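PDB 3U4F: mandelate racemase/muconate lactonizing enzyme family protein from Roseovarius nubinhibens ISM, which binds magnesium and, as a member of the enolase superfamily, probably acts as a hydro-lyase or related enzyme on an as yet unspecified acid substrate. Local coordinates for residues 26-31 and 39-44; 347-352 and 371-376. All coordinates share one frame; numbering follows the deposited sequence.

Interaction 1: residues 26-31 and 39-44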
# COMPACT_ATOMS: atom_id res chain seq x y z
N THR A 26 -7.98 3.73 26.19
CA THR A 26 -9.06 2.81 26.55
C THR A 26 -10.21 2.79 25.53
O THR A 26 -11.03 1.89 25.56
CB THR A 26 -9.59 3.09 27.98
OG1 THR A 26 -9.95 4.47 28.11
CG2 THR A 26 -8.53 2.76 29.01
N ALA A 27 -10.29 3.79 24.66
CA ALA A 27 -11.30 3.80 23.61
C ALA A 27 -10.80 4.59 22.41
O ALA A 27 -10.08 5.58 22.57
CB ALA A 27 -12.59 4.42 24.10
N ILE A 28 -11.19 4.14 21.23
CA ILE A 28 -10.95 4.88 19.99
C ILE A 28 -12.30 4.89 19.27
O ILE A 28 -12.90 3.83 19.03
CB ILE A 28 -9.90 4.18 19.10
CG1 ILE A 28 -8.51 4.18 19.77
CG2 ILE A 28 -9.85 4.91 17.75
CD1 ILE A 28 -7.43 3.29 19.07
N GLU A 29 -12.79 6.09 18.96
CA GLU A 29 -14.06 6.26 18.29
C GLU A 29 -13.88 6.97 16.96
O GLU A 29 -13.05 7.88 16.84
CB GLU A 29 -14.99 7.12 19.15
CG GLU A 29 -15.26 6.50 20.54
CD GLU A 29 -15.83 7.52 21.50
OE1 GLU A 29 -17.08 7.52 21.71
OE2 GLU A 29 -15.03 8.33 22.01
N THR A 30 -14.66 6.57 15.97
CA THR A 30 -14.61 7.26 14.67
C THR A 30 -15.98 7.81 14.35
O THR A 30 -17.01 7.23 14.71
CB THR A 30 -14.13 6.34 13.50
OG1 THR A 30 -14.88 5.11 13.54
CG2 THR A 30 -12.63 6.05 13.60
N PHE A 31 -15.97 8.97 13.68
CA PHE A 31 -17.16 9.62 13.17
C PHE A 31 -16.91 10.02 11.73
O PHE A 31 -16.11 10.94 11.46
CB PHE A 31 -17.43 10.90 13.99
CG PHE A 31 -17.44 10.67 15.49
CD1 PHE A 31 -18.65 10.60 16.20
CD2 PHE A 31 -16.25 10.53 16.20
CE1 PHE A 31 -18.66 10.45 17.58
CE2 PHE A 31 -16.25 10.35 17.59
CZ PHE A 31 -17.47 10.31 18.28
N VAL A 39 -11.46 11.16 14.57
CA VAL A 39 -11.12 10.15 15.55
C VAL A 39 -11.09 10.81 16.90
O VAL A 39 -10.46 11.87 17.07
CB VAL A 39 -9.73 9.53 15.28
CG1 VAL A 39 -9.39 8.44 16.31
CG2 VAL A 39 -9.69 8.97 13.88
N ARG A 40 -11.76 10.19 17.86
CA ARG A 40 -11.63 10.64 19.24
C ARG A 40 -11.00 9.55 20.04
O ARG A 40 -11.49 8.41 20.00
CB ARG A 40 -12.98 11.04 19.87
CG ARG A 40 -12.76 11.54 21.35
CD ARG A 40 -14.02 12.17 21.99
NE ARG A 40 -15.14 11.22 21.99
CZ ARG A 40 -16.42 11.54 22.18
NH1 ARG A 40 -16.79 12.80 22.41
NH2 ARG A 40 -17.35 10.60 22.16
N VAL A 41 -9.93 9.87 20.75
CA VAL A 41 -9.26 8.88 21.60
C VAL A 41 -9.47 9.23 23.07
O VAL A 41 -9.55 10.41 23.41
CB VAL A 41 -7.75 8.70 21.32
CG1 VAL A 41 -7.50 8.11 19.91
CG2 VAL A 41 -6.93 10.02 21.56
N THR A 42 -9.54 8.20 23.91
CA THR A 42 -9.76 8.39 25.36
C THR A 42 -8.69 7.62 26.11
O THR A 42 -8.49 6.44 25.86
CB THR A 42 -11.13 7.86 25.82
OG1 THR A 42 -12.16 8.42 25.02
CG2 THR A 42 -11.41 8.19 27.32
N SER A 43 -7.99 8.30 27.02
CA SER A 43 -6.98 7.64 27.83
C SER A 43 -7.63 7.10 29.10
O SER A 43 -8.79 7.44 29.42
CB SER A 43 -5.83 8.59 28.16
OG SER A 43 -6.32 9.70 28.89
N GLU A 44 -6.89 6.27 29.82
CA GLU A 44 -7.45 5.59 31.00
C GLU A 44 -7.78 6.57 32.12
O GLU A 44 -8.71 6.33 32.88
CB GLU A 44 -6.56 4.42 31.46
CG GLU A 44 -5.20 4.78 31.99
CD GLU A 44 -4.46 3.59 32.62
OE1 GLU A 44 -5.10 2.53 32.88
OE2 GLU A 44 -3.24 3.72 32.86
O HOH W 1 -12.45 7.56 22.46

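Interaction 2: residues 347-352 and 371-376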
# COMPACT_ATOMS: atom_id res chain seq x y z
N GLY A 347 -18.96 23.18 6.69
CA GLY A 347 -19.64 22.85 7.95
C GLY A 347 -19.01 21.74 8.78
O GLY A 347 -19.72 21.09 9.57
N LEU A 348 -17.69 21.53 8.63
CA LEU A 348 -16.97 20.53 9.43
C LEU A 348 -16.61 21.02 10.84
O LEU A 348 -16.56 20.23 11.77
CB LEU A 348 -15.66 20.11 8.72
CG LEU A 348 -15.76 19.46 7.34
CD1 LEU A 348 -14.34 19.22 6.81
CD2 LEU A 348 -16.54 18.11 7.48
N PHE A 349 -16.37 22.31 10.99
CA PHE A 349 -15.77 22.81 12.22
C PHE A 349 -16.53 24.00 12.80
O PHE A 349 -17.12 24.77 12.08
CB PHE A 349 -14.31 23.24 11.98
CG PHE A 349 -13.49 22.26 11.17
CD1 PHE A 349 -13.23 20.98 11.65
CD2 PHE A 349 -12.96 22.64 9.94
CE1 PHE A 349 -12.46 20.09 10.90
CE2 PHE A 349 -12.19 21.75 9.18
CZ PHE A 349 -11.95 20.48 9.65
N VAL A 350 -16.46 24.14 14.12
CA VAL A 350 -17.08 25.25 14.81
C VAL A 350 -16.33 26.55 14.46
O VAL A 350 -16.94 27.52 14.01
CB VAL A 350 -17.06 25.03 16.35
CG1 VAL A 350 -17.68 26.20 17.07
CG2 VAL A 350 -17.84 23.72 16.75
N GLU A 351 -15.02 26.53 14.65
CA GLU A 351 -14.14 27.65 14.30
C GLU A 351 -13.72 27.60 12.83
O GLU A 351 -13.83 26.57 12.15
CB GLU A 351 -12.85 27.59 15.14
CG GLU A 351 -13.02 27.49 16.65
CD GLU A 351 -13.26 26.04 17.19
OE1 GLU A 351 -13.40 25.08 16.40
OE2 GLU A 351 -13.28 25.90 18.42
N ASP A 352 -13.15 28.69 12.34
CA ASP A 352 -12.54 28.69 11.02
C ASP A 352 -11.06 29.00 11.24
O ASP A 352 -10.68 30.15 11.55
CB ASP A 352 -13.23 29.74 10.14
CG ASP A 352 -12.60 29.87 8.76
OD1 ASP A 352 -11.63 29.14 8.45
OD2 ASP A 352 -13.09 30.74 8.00
N VAL A 371 -9.38 23.18 17.55
CA VAL A 371 -10.59 23.14 16.74
C VAL A 371 -11.59 22.11 17.30
O VAL A 371 -11.21 21.05 17.82
CB VAL A 371 -10.27 22.88 15.20
CG1 VAL A 371 -11.51 22.48 14.39
CG2 VAL A 371 -9.65 24.14 14.56
N GLU A 372 -12.88 22.44 17.23
CA GLU A 372 -13.94 21.50 17.65
C GLU A 372 -14.70 21.08 16.41
O GLU A 372 -14.99 21.90 15.57
CB GLU A 372 -14.89 22.16 18.66
CG GLU A 372 -16.11 21.28 19.02
CD GLU A 372 -17.17 22.03 19.84
OE1 GLU A 372 -16.91 23.19 20.25
OE2 GLU A 372 -18.28 21.46 20.03
N ILE A 373 -14.98 19.78 16.26
CA ILE A 373 -15.79 19.34 15.15
C ILE A 373 -17.23 19.82 15.34
O ILE A 373 -17.73 19.81 16.46
CB ILE A 373 -15.76 17.78 15.02
CG1 ILE A 373 -14.30 17.31 15.14
CG2 ILE A 373 -16.47 17.35 13.73
CD1 ILE A 373 -13.37 17.85 13.98
N CYS A 374 -17.87 20.27 14.27
CA CYS A 374 -19.22 20.81 14.34
C CYS A 374 -20.18 19.76 14.92
O CYS A 374 -20.21 18.65 14.42
CB CYS A 374 -19.67 21.19 12.94
SG CYS A 374 -21.37 21.75 12.87
N PRO A 375 -20.94 20.11 15.99
CA PRO A 375 -21.84 19.09 16.58
C PRO A 375 -22.88 18.59 15.61
O PRO A 375 -23.24 17.42 15.71
CB PRO A 375 -22.53 19.83 17.74
CG PRO A 375 -21.51 20.78 18.17
CD PRO A 375 -20.86 21.29 16.86
N GLU A 376 -23.35 19.43 14.70
CA GLU A 376 -24.33 18.98 13.70
C GLU A 376 -23.71 17.95 12.74
O GLU A 376 -24.36 16.96 12.37
CB GLU A 376 -24.90 20.19 12.95
CG GLU A 376 -25.85 19.88 11.80
CD GLU A 376 -27.14 19.19 12.23
OE1 GLU A 376 -27.62 19.38 13.37
OE2 GLU A 376 -27.70 18.47 11.37
O HOH W 2 -15.42 25.32 20.02

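Interaction 1: residues 26-31 and 39-44
E29 and R40 face each other as a hydrogen-bonded pair of an antiparallel beta hairpin, the first two strands of the sheet in the N-terminal capping domain of this enolase-superfamily fold, and they illustrate how one residue pair can be joined through both backbone and side chains. In the backbone, E29 N gives to R40 O at 2.9 Å and R40 N returns to E29 O. The side chains repeat the pairing: the guanidinium comes side-on, NE reaching E29 OE2 at 2.9 Å and NH2 reaching OE1 at 3.1 Å. The carboxylate is turned 31° from the guanidinium plane, and NE meets OE2 from above the carboxylate. A bend at chi3 (58°) after an otherwise extended start turns the guanidinium edge of R40 alongside the E29 carboxylate, where NH2 also lies at the ring edge of F31. E29 OE1 has a second donor in the hydroxyl of Y383, on the neighbouring strand 382-387. With an alanine in place of R40, the largely buried E29 carboxylate would probably be left without its counter-charge and freer to turn. The opposite face is mostly apolar: I28 CG2 packs on V39 CG1 at 3.8 Å, beneath helices 58-73 and 98-119, while T30 OG1 bonds to H66 of helix 58-73. Toward the far end, T26 and A27 both face T42 in a classic beta bulge, T42 O taking T26 N at 2.8 Å and, weakly, A27 N; T42 N gives to A27 O at 3.0 Å. One water lies within hydrogen-bonding distance of E29 OE2, R40 O and T42 OG1.

Interaction 2: residues 347-352 and 371-376
F349 stands with its ring edge toward I373, whose CD1 lies in the ring plane 3.9 Å from F349 CD1, while V371 CG1 approaches the same F349 CD1 obliquely at 3.6 Å. One face of the ring is taken by its own neighbour, L348 CB, centred over it. With CG of F349 beside the backbone N (chi1 -45°), the ring leans across to the two aliphatic side chains, and F349 and V371 both reach L313 of helix 313-322. This small apolar group thus forms the inner side of a contact whose outer side is solvent-exposed.

On that outer side V350 CG2 lies along the E372 side chain, 3.6 Å from its CD, and also touches the ring of P375. E351 and E372 cross at about a right angle, their carboxylate planes 65° apart. The bend at chi2 (83°) folds E351 back, and its OE1 accepts the backbone N of E372 at 2.8 Å on the syn side. The other oxygen, OE2, is linked to E372 OE1 by a water that donates to both; such bridging probably eases the closeness of two like charges.

The backbones supply the remaining grip. Both N-H groups are nearly straight, but V350 N, 3.0 Å from E372 O, lies nearly on the line of that carbonyl, while C374 N, 2.8 Å from L348 O, sits above the plane of its acceptor.

These bonds flank a single bridge between F349 and I373, which joins two irregular segments instead of extending a sheet. It is an isolated bridge between loops, ending at C374, the N-cap of helix 375-380, where the chain passes from the barrel domain toward strand 382-387 of the capping-domain sheet.

How the interactions relate
Interactions 1 and 2 contrast pairing by regular strands with pairing by loops. Interaction 1 is mostly buried and lies within the N-terminal domain, where repeated antiparallel pairing leaves one face for mainly hydrophobic packing under helices and the other for a salt bridge. Interaction 2 is a surface contact between irregular segments; it has a single bridge, and E351 and E372 meet through a backbone N-H and a water instead of an opposite charge. The two share no element and do not touch: the nearest atoms of interaction 1 and interaction 2 are about 7 Å apart. The chain nevertheless relates them: helix 375-380, beginning in interaction 2, leads to strand 382-387, which pairs with strand 25-32 of interaction 1.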